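Local coordinates for protein pectate lyase 47 (Bacillus sp. TS-47, PDB 1VBL) that probably cleaves pectate by eliminative lysis as a calcium-binding, thermostable, secreted pectate lyase of polysaccharide lyase family 1, at residues N299-N305 with N328-W334; F311-V317 with L340-W345. All blocks are in the same frame, centred on the assembly; numbering follows the deposited sequence.

Interaction 1 of 2, residues N299-N305 with N328-W334; sequences NYYEFSN and NYFSFDW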
# COMPACT_ATOMS: atom_id res chain seq x y z
N ASN A 299 13.55 -4.98 7.12
CA ASN A 299 13.19 -4.12 6.01
C ASN A 299 14.32 -3.13 5.81
O ASN A 299 15.03 -2.79 6.76
CB ASN A 299 11.89 -3.37 6.31
CG ASN A 299 10.70 -4.30 6.39
OD1 ASN A 299 10.25 -4.85 5.38
ND2 ASN A 299 10.18 -4.49 7.60
N TYR A 300 14.50 -2.69 4.57
CA TYR A 300 15.55 -1.73 4.24
C TYR A 300 14.88 -0.45 3.75
O TYR A 300 14.10 -0.48 2.79
CB TYR A 300 16.47 -2.31 3.17
CG TYR A 300 17.55 -1.36 2.70
CD1 TYR A 300 18.36 -0.69 3.62
CD2 TYR A 300 17.75 -1.11 1.34
CE1 TYR A 300 19.36 0.19 3.19
CE2 TYR A 300 18.74 -0.23 0.90
CZ TYR A 300 19.54 0.42 1.83
OH TYR A 300 20.51 1.30 1.41
N TYR A 301 15.17 0.67 4.42
CA TYR A 301 14.60 1.97 4.08
C TYR A 301 15.75 2.84 3.59
O TYR A 301 16.74 3.03 4.30
CB TYR A 301 13.94 2.62 5.30
CG TYR A 301 12.93 1.74 6.01
CD1 TYR A 301 13.35 0.70 6.84
CD2 TYR A 301 11.56 1.94 5.84
CE1 TYR A 301 12.42 -0.12 7.50
CE2 TYR A 301 10.63 1.13 6.49
CZ TYR A 301 11.07 0.10 7.31
OH TYR A 301 10.16 -0.72 7.94
N GLU A 302 15.62 3.37 2.38
CA GLU A 302 16.68 4.16 1.78
C GLU A 302 16.14 5.47 1.23
O GLU A 302 15.23 5.47 0.40
CB GLU A 302 17.33 3.32 0.67
CG GLU A 302 18.42 3.98 -0.13
CD GLU A 302 18.95 3.04 -1.20
OE1 GLU A 302 19.83 2.21 -0.89
OE2 GLU A 302 18.46 3.12 -2.34
N PHE A 303 16.70 6.58 1.68
CA PHE A 303 16.22 7.89 1.24
C PHE A 303 17.32 8.85 0.82
O PHE A 303 18.38 8.92 1.43
CB PHE A 303 15.40 8.54 2.36
CG PHE A 303 14.38 7.62 2.98
CD1 PHE A 303 14.72 6.82 4.07
CD2 PHE A 303 13.08 7.55 2.47
CE1 PHE A 303 13.78 5.96 4.64
CE2 PHE A 303 12.14 6.69 3.04
CZ PHE A 303 12.49 5.89 4.13
N SER A 304 17.04 9.60 -0.25
CA SER A 304 17.96 10.60 -0.77
C SER A 304 17.23 11.93 -0.78
O SER A 304 16.08 12.02 -1.23
CB SER A 304 18.39 10.25 -2.19
OG SER A 304 19.10 11.33 -2.77
N ASN A 305 17.88 12.98 -0.28
CA ASN A 305 17.26 14.29 -0.25
C ASN A 305 17.13 14.87 -1.66
O ASN A 305 16.61 15.98 -1.84
CB ASN A 305 18.06 15.24 0.65
CG ASN A 305 19.50 15.43 0.21
OD1 ASN A 305 20.29 16.09 0.90
ND2 ASN A 305 19.86 14.85 -0.92
N ASN A 328 15.75 -3.68 11.39
CA ASN A 328 15.46 -2.93 10.18
C ASN A 328 16.64 -2.00 9.97
O ASN A 328 17.25 -1.54 10.94
CB ASN A 328 14.16 -2.14 10.33
CG ASN A 328 12.97 -3.03 10.57
OD1 ASN A 328 12.54 -3.23 11.71
ND2 ASN A 328 12.44 -3.60 9.49
N TYR A 329 16.96 -1.73 8.71
CA TYR A 329 18.10 -0.90 8.37
C TYR A 329 17.67 0.37 7.63
O TYR A 329 17.00 0.29 6.60
CB TYR A 329 19.05 -1.72 7.48
CG TYR A 329 20.45 -1.17 7.33
CD1 TYR A 329 21.54 -1.89 7.78
CD2 TYR A 329 20.68 0.05 6.69
CE1 TYR A 329 22.84 -1.42 7.60
CE2 TYR A 329 21.98 0.54 6.50
CZ TYR A 329 23.06 -0.21 6.96
OH TYR A 329 24.34 0.24 6.79
N PHE A 330 18.08 1.53 8.14
CA PHE A 330 17.75 2.81 7.52
C PHE A 330 18.99 3.50 6.96
O PHE A 330 20.02 3.56 7.63
CB PHE A 330 17.10 3.78 8.52
CG PHE A 330 15.74 3.36 8.99
CD1 PHE A 330 15.59 2.39 9.98
CD2 PHE A 330 14.60 3.96 8.46
CE1 PHE A 330 14.33 2.03 10.44
CE2 PHE A 330 13.33 3.60 8.91
CZ PHE A 330 13.20 2.64 9.90
N SER A 331 18.87 4.02 5.75
CA SER A 331 19.97 4.73 5.11
C SER A 331 19.46 6.08 4.60
O SER A 331 18.46 6.13 3.89
CB SER A 331 20.52 3.91 3.94
OG SER A 331 21.59 4.58 3.30
N PHE A 332 20.16 7.15 4.96
CA PHE A 332 19.80 8.50 4.54
C PHE A 332 21.08 9.15 3.99
O PHE A 332 22.16 8.90 4.52
CB PHE A 332 19.30 9.33 5.73
CG PHE A 332 17.98 8.88 6.28
CD1 PHE A 332 16.79 9.44 5.82
CD2 PHE A 332 17.92 7.92 7.28
CE1 PHE A 332 15.56 9.05 6.35
CE2 PHE A 332 16.69 7.52 7.83
CZ PHE A 332 15.51 8.08 7.36
N ASP A 333 20.97 9.97 2.95
CA ASP A 333 22.17 10.60 2.43
C ASP A 333 22.36 12.02 2.96
O ASP A 333 23.12 12.81 2.40
CB ASP A 333 22.20 10.57 0.89
CG ASP A 333 21.10 11.38 0.25
OD1 ASP A 333 21.03 11.36 -0.99
OD2 ASP A 333 20.33 12.05 0.97
N TRP A 334 21.66 12.31 4.05
CA TRP A 334 21.76 13.60 4.72
C TRP A 334 21.64 13.33 6.22
O TRP A 334 21.13 12.28 6.63
CB TRP A 334 20.68 14.57 4.23
CG TRP A 334 19.30 14.40 4.80
CD1 TRP A 334 18.77 15.06 5.87
CD2 TRP A 334 18.25 13.57 4.29
NE1 TRP A 334 17.46 14.70 6.05
CE2 TRP A 334 17.11 13.78 5.09
CE3 TRP A 334 18.17 12.66 3.22
CZ2 TRP A 334 15.89 13.13 4.86
CZ3 TRP A 334 16.95 12.00 2.99
CH2 TRP A 334 15.83 12.25 3.82
O HOH W 1 20.65 6.80 1.13

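Interaction 2 of 2, residues F311-V317 with L340-W345; sequences FQYAWGV and LIIKVW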
# COMPACT_ATOMS: atom_id res chain seq x y z
N PHE A 311 10.81 13.07 2.47
CA PHE A 311 10.61 12.05 3.49
C PHE A 311 9.99 12.73 4.70
O PHE A 311 10.46 13.78 5.13
CB PHE A 311 11.94 11.41 3.90
CG PHE A 311 11.84 10.55 5.13
CD1 PHE A 311 12.23 11.05 6.37
CD2 PHE A 311 11.33 9.26 5.06
CE1 PHE A 311 12.11 10.27 7.52
CE2 PHE A 311 11.20 8.47 6.21
CZ PHE A 311 11.60 8.97 7.44
N GLN A 312 8.93 12.14 5.24
CA GLN A 312 8.27 12.70 6.41
C GLN A 312 8.51 11.82 7.63
O GLN A 312 9.00 12.29 8.65
CB GLN A 312 6.76 12.84 6.15
CG GLN A 312 6.03 13.58 7.26
CD GLN A 312 4.52 13.58 7.08
OE1 GLN A 312 4.02 13.85 5.99
NE2 GLN A 312 3.79 13.29 8.15
N TYR A 313 8.16 10.54 7.51
CA TYR A 313 8.36 9.59 8.60
C TYR A 313 8.21 8.17 8.06
O TYR A 313 7.68 7.97 6.97
CB TYR A 313 7.33 9.84 9.71
CG TYR A 313 5.93 9.34 9.42
CD1 TYR A 313 5.57 8.03 9.71
CD2 TYR A 313 4.98 10.18 8.84
CE1 TYR A 313 4.29 7.56 9.44
CE2 TYR A 313 3.68 9.72 8.56
CZ TYR A 313 3.35 8.40 8.87
OH TYR A 313 2.09 7.94 8.61
N ALA A 314 8.69 7.19 8.82
CA ALA A 314 8.60 5.81 8.39
C ALA A 314 7.54 5.04 9.17
O ALA A 314 6.54 4.60 8.61
CB ALA A 314 9.96 5.12 8.54
N TRP A 315 7.75 4.90 10.48
CA TRP A 315 6.82 4.17 11.32
C TRP A 315 5.79 5.05 12.03
O TRP A 315 6.14 5.86 12.89
CB TRP A 315 7.59 3.34 12.35
CG TRP A 315 8.52 2.33 11.73
CD1 TRP A 315 8.41 1.76 10.50
CD2 TRP A 315 9.67 1.75 12.35
NE1 TRP A 315 9.42 0.85 10.30
CE2 TRP A 315 10.21 0.82 11.42
CE3 TRP A 315 10.30 1.91 13.59
CZ2 TRP A 315 11.35 0.06 11.70
CZ3 TRP A 315 11.43 1.15 13.87
CH2 TRP A 315 11.94 0.24 12.92
N GLY A 316 4.53 4.88 11.65
CA GLY A 316 3.46 5.65 12.25
C GLY A 316 2.82 4.86 13.38
O GLY A 316 2.17 3.84 13.14
N VAL A 317 3.02 5.33 14.61
CA VAL A 317 2.45 4.68 15.78
C VAL A 317 1.08 5.29 16.04
O VAL A 317 0.97 6.39 16.59
CB VAL A 317 3.36 4.88 17.01
CG1 VAL A 317 2.73 4.24 18.24
CG2 VAL A 317 4.73 4.26 16.75
N LEU A 340 12.80 11.77 13.85
CA LEU A 340 11.76 11.97 12.84
C LEU A 340 11.30 10.67 12.19
O LEU A 340 10.28 10.65 11.51
CB LEU A 340 12.26 12.91 11.74
CG LEU A 340 12.45 14.40 12.04
CD1 LEU A 340 13.24 14.59 13.32
CD2 LEU A 340 13.16 15.05 10.87
N ILE A 341 12.05 9.60 12.39
CA ILE A 341 11.72 8.33 11.77
C ILE A 341 10.42 7.73 12.29
O ILE A 341 9.69 7.08 11.55
CB ILE A 341 12.89 7.34 11.92
CG1 ILE A 341 14.15 7.96 11.29
CG2 ILE A 341 12.56 6.01 11.26
CD1 ILE A 341 15.42 7.15 11.48
N ILE A 342 10.13 7.96 13.57
CA ILE A 342 8.89 7.47 14.16
C ILE A 342 8.00 8.67 14.41
O ILE A 342 8.47 9.73 14.81
CB ILE A 342 9.13 6.76 15.52
CG1 ILE A 342 9.93 5.47 15.30
CG2 ILE A 342 7.79 6.45 16.18
CD1 ILE A 342 10.22 4.72 16.58
N LYS A 343 6.71 8.52 14.15
CA LYS A 343 5.76 9.59 14.37
C LYS A 343 4.59 8.96 15.11
O LYS A 343 4.16 7.86 14.77
CB LYS A 343 5.31 10.19 13.04
CG LYS A 343 4.68 11.57 13.15
CD LYS A 343 4.68 12.28 11.80
CE LYS A 343 4.16 13.70 11.90
NZ LYS A 343 4.21 14.40 10.59
N VAL A 344 4.08 9.64 16.13
CA VAL A 344 2.98 9.09 16.91
C VAL A 344 1.68 9.87 16.75
O VAL A 344 1.67 11.10 16.81
CB VAL A 344 3.34 9.03 18.41
CG1 VAL A 344 2.20 8.40 19.20
CG2 VAL A 344 4.63 8.24 18.61
N TRP A 345 0.59 9.14 16.53
CA TRP A 345 -0.73 9.75 16.37
C TRP A 345 -1.68 9.11 17.39
O TRP A 345 -2.41 8.18 17.06
CB TRP A 345 -1.27 9.52 14.96
CG TRP A 345 -0.29 9.78 13.85
CD1 TRP A 345 0.56 8.88 13.28
CD2 TRP A 345 -0.08 11.02 13.16
NE1 TRP A 345 1.29 9.48 12.27
CE2 TRP A 345 0.91 10.79 12.18
CE3 TRP A 345 -0.64 12.30 13.28
CZ2 TRP A 345 1.36 11.80 11.33
CZ3 TRP A 345 -0.19 13.30 12.42
CH2 TRP A 345 0.80 13.05 11.46

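Interaction 1 of 2, residues N299-N305 with N328-W334
F303 and Y301, the residues most covered here, both on strand 300-303, point to the same face of the sheet that this strand forms with the parallel strand 329-332; the axes lie 4.7 Å apart at 7°. Y301 is paired with F330 and F303 with F332. The Y301 and F330 rings form an offset stack, with centroids 4.3 Å apart and planes at 8°. F303 and F332 are nearly parallel too, but slid apart, touching at F303 CD1 and F332 CE1 (3.3 Å). Flat rings suit this buried face because they can pack closely against their counterparts in the next coil, whether stacked or with little overlap; Y301 OH is hydrogen-bonded to W315 NE1, satisfying the hydroxyl on an otherwise apolar face.

S331, small and on the other face beside E302, is hydrogen-bonded through its backbone, with S331 CB 3.6 Å from Y300 OH. Its N donates to Y301 O (2.8 Å) and its O accepts from F303 N (2.9 Å), while Y301 N to Y329 O (2.9 Å) continues the parallel pattern. S331 OG shares a water with F303 O. Past the strands, D333 closes the pair: OD1 receives S304 OG (2.6 Å) and OD2 receives N305 N (2.9 Å), a carboxylate spanning two donors in the adjoining turn.

Strand 272-280 continues the sheet beyond 299-305, with Y279 meeting Y301 and K280 forming a salt bridge with E302, while strand 351-361 lies beyond 328-334. Helix 402-409 packs on Y300 and Y329, on the face opposite the stacked rings.

Interaction 2 of 2, residues F311-V317 with L340-W345
This is a parallel pairing in one of the sheets of the beta-helix, where strand 342-345 lies outermost beside strand 315-318. Just ahead of the strands, I341 O accepts both A314 N (2.9 Å) and W315 N (3.1 Å). Then follow K343 N to W315 O (3.0 Å), V317 N to K343 O (2.8 Å) and W345 N to V317 O (2.8 Å).

W315, I342, V317 and V344 share one face. Branched aliphatic residues fill it well: V317 CG2 meets I342 CG2 at 3.8 Å, and V317 CB meets V344 CG2 at 3.9 Å. Helix 370-377 packs against I342 and V344. On the other face G316 leaves room for Y313; a CB there would come within 3.0 Å of Y313 CE1. The Y313 ring takes K343 CB over its face in a CH-pi contact, 4.2 Å from the ring centroid, and the edge of W345 in an offset edge-to-face pair, while R288 adds a cation-pi contact to W345.

Y313 lies about 13 Å, side chain to ion, from the bound calcium, too far to be a ligand. Neighbouring parallel strands joined coil to coil are characteristic of the right-handed parallel beta-helix of pectate lyases.

The segments alternate along the chain, 299-305, 311-317, 328-334 and 340-345, because each coil of the beta-helix contributes one segment to each interaction. Strands 293-303 and 315-318 belong to one coil, and strands 322-332 and 342-345 to the next; interaction 1 joins the two coils in one sheet and interaction 2 in another. Their centres are 14 Å apart, and the two meet in the interior of the beta-helix: Y301 OH and W315 NE1 lie 2.9 Å apart, probably hydrogen-bonded, F303 packs on F311, and F330 on I341. Successive coils are thus tied together along two sheets as well as through a shared aromatic and aliphatic interior.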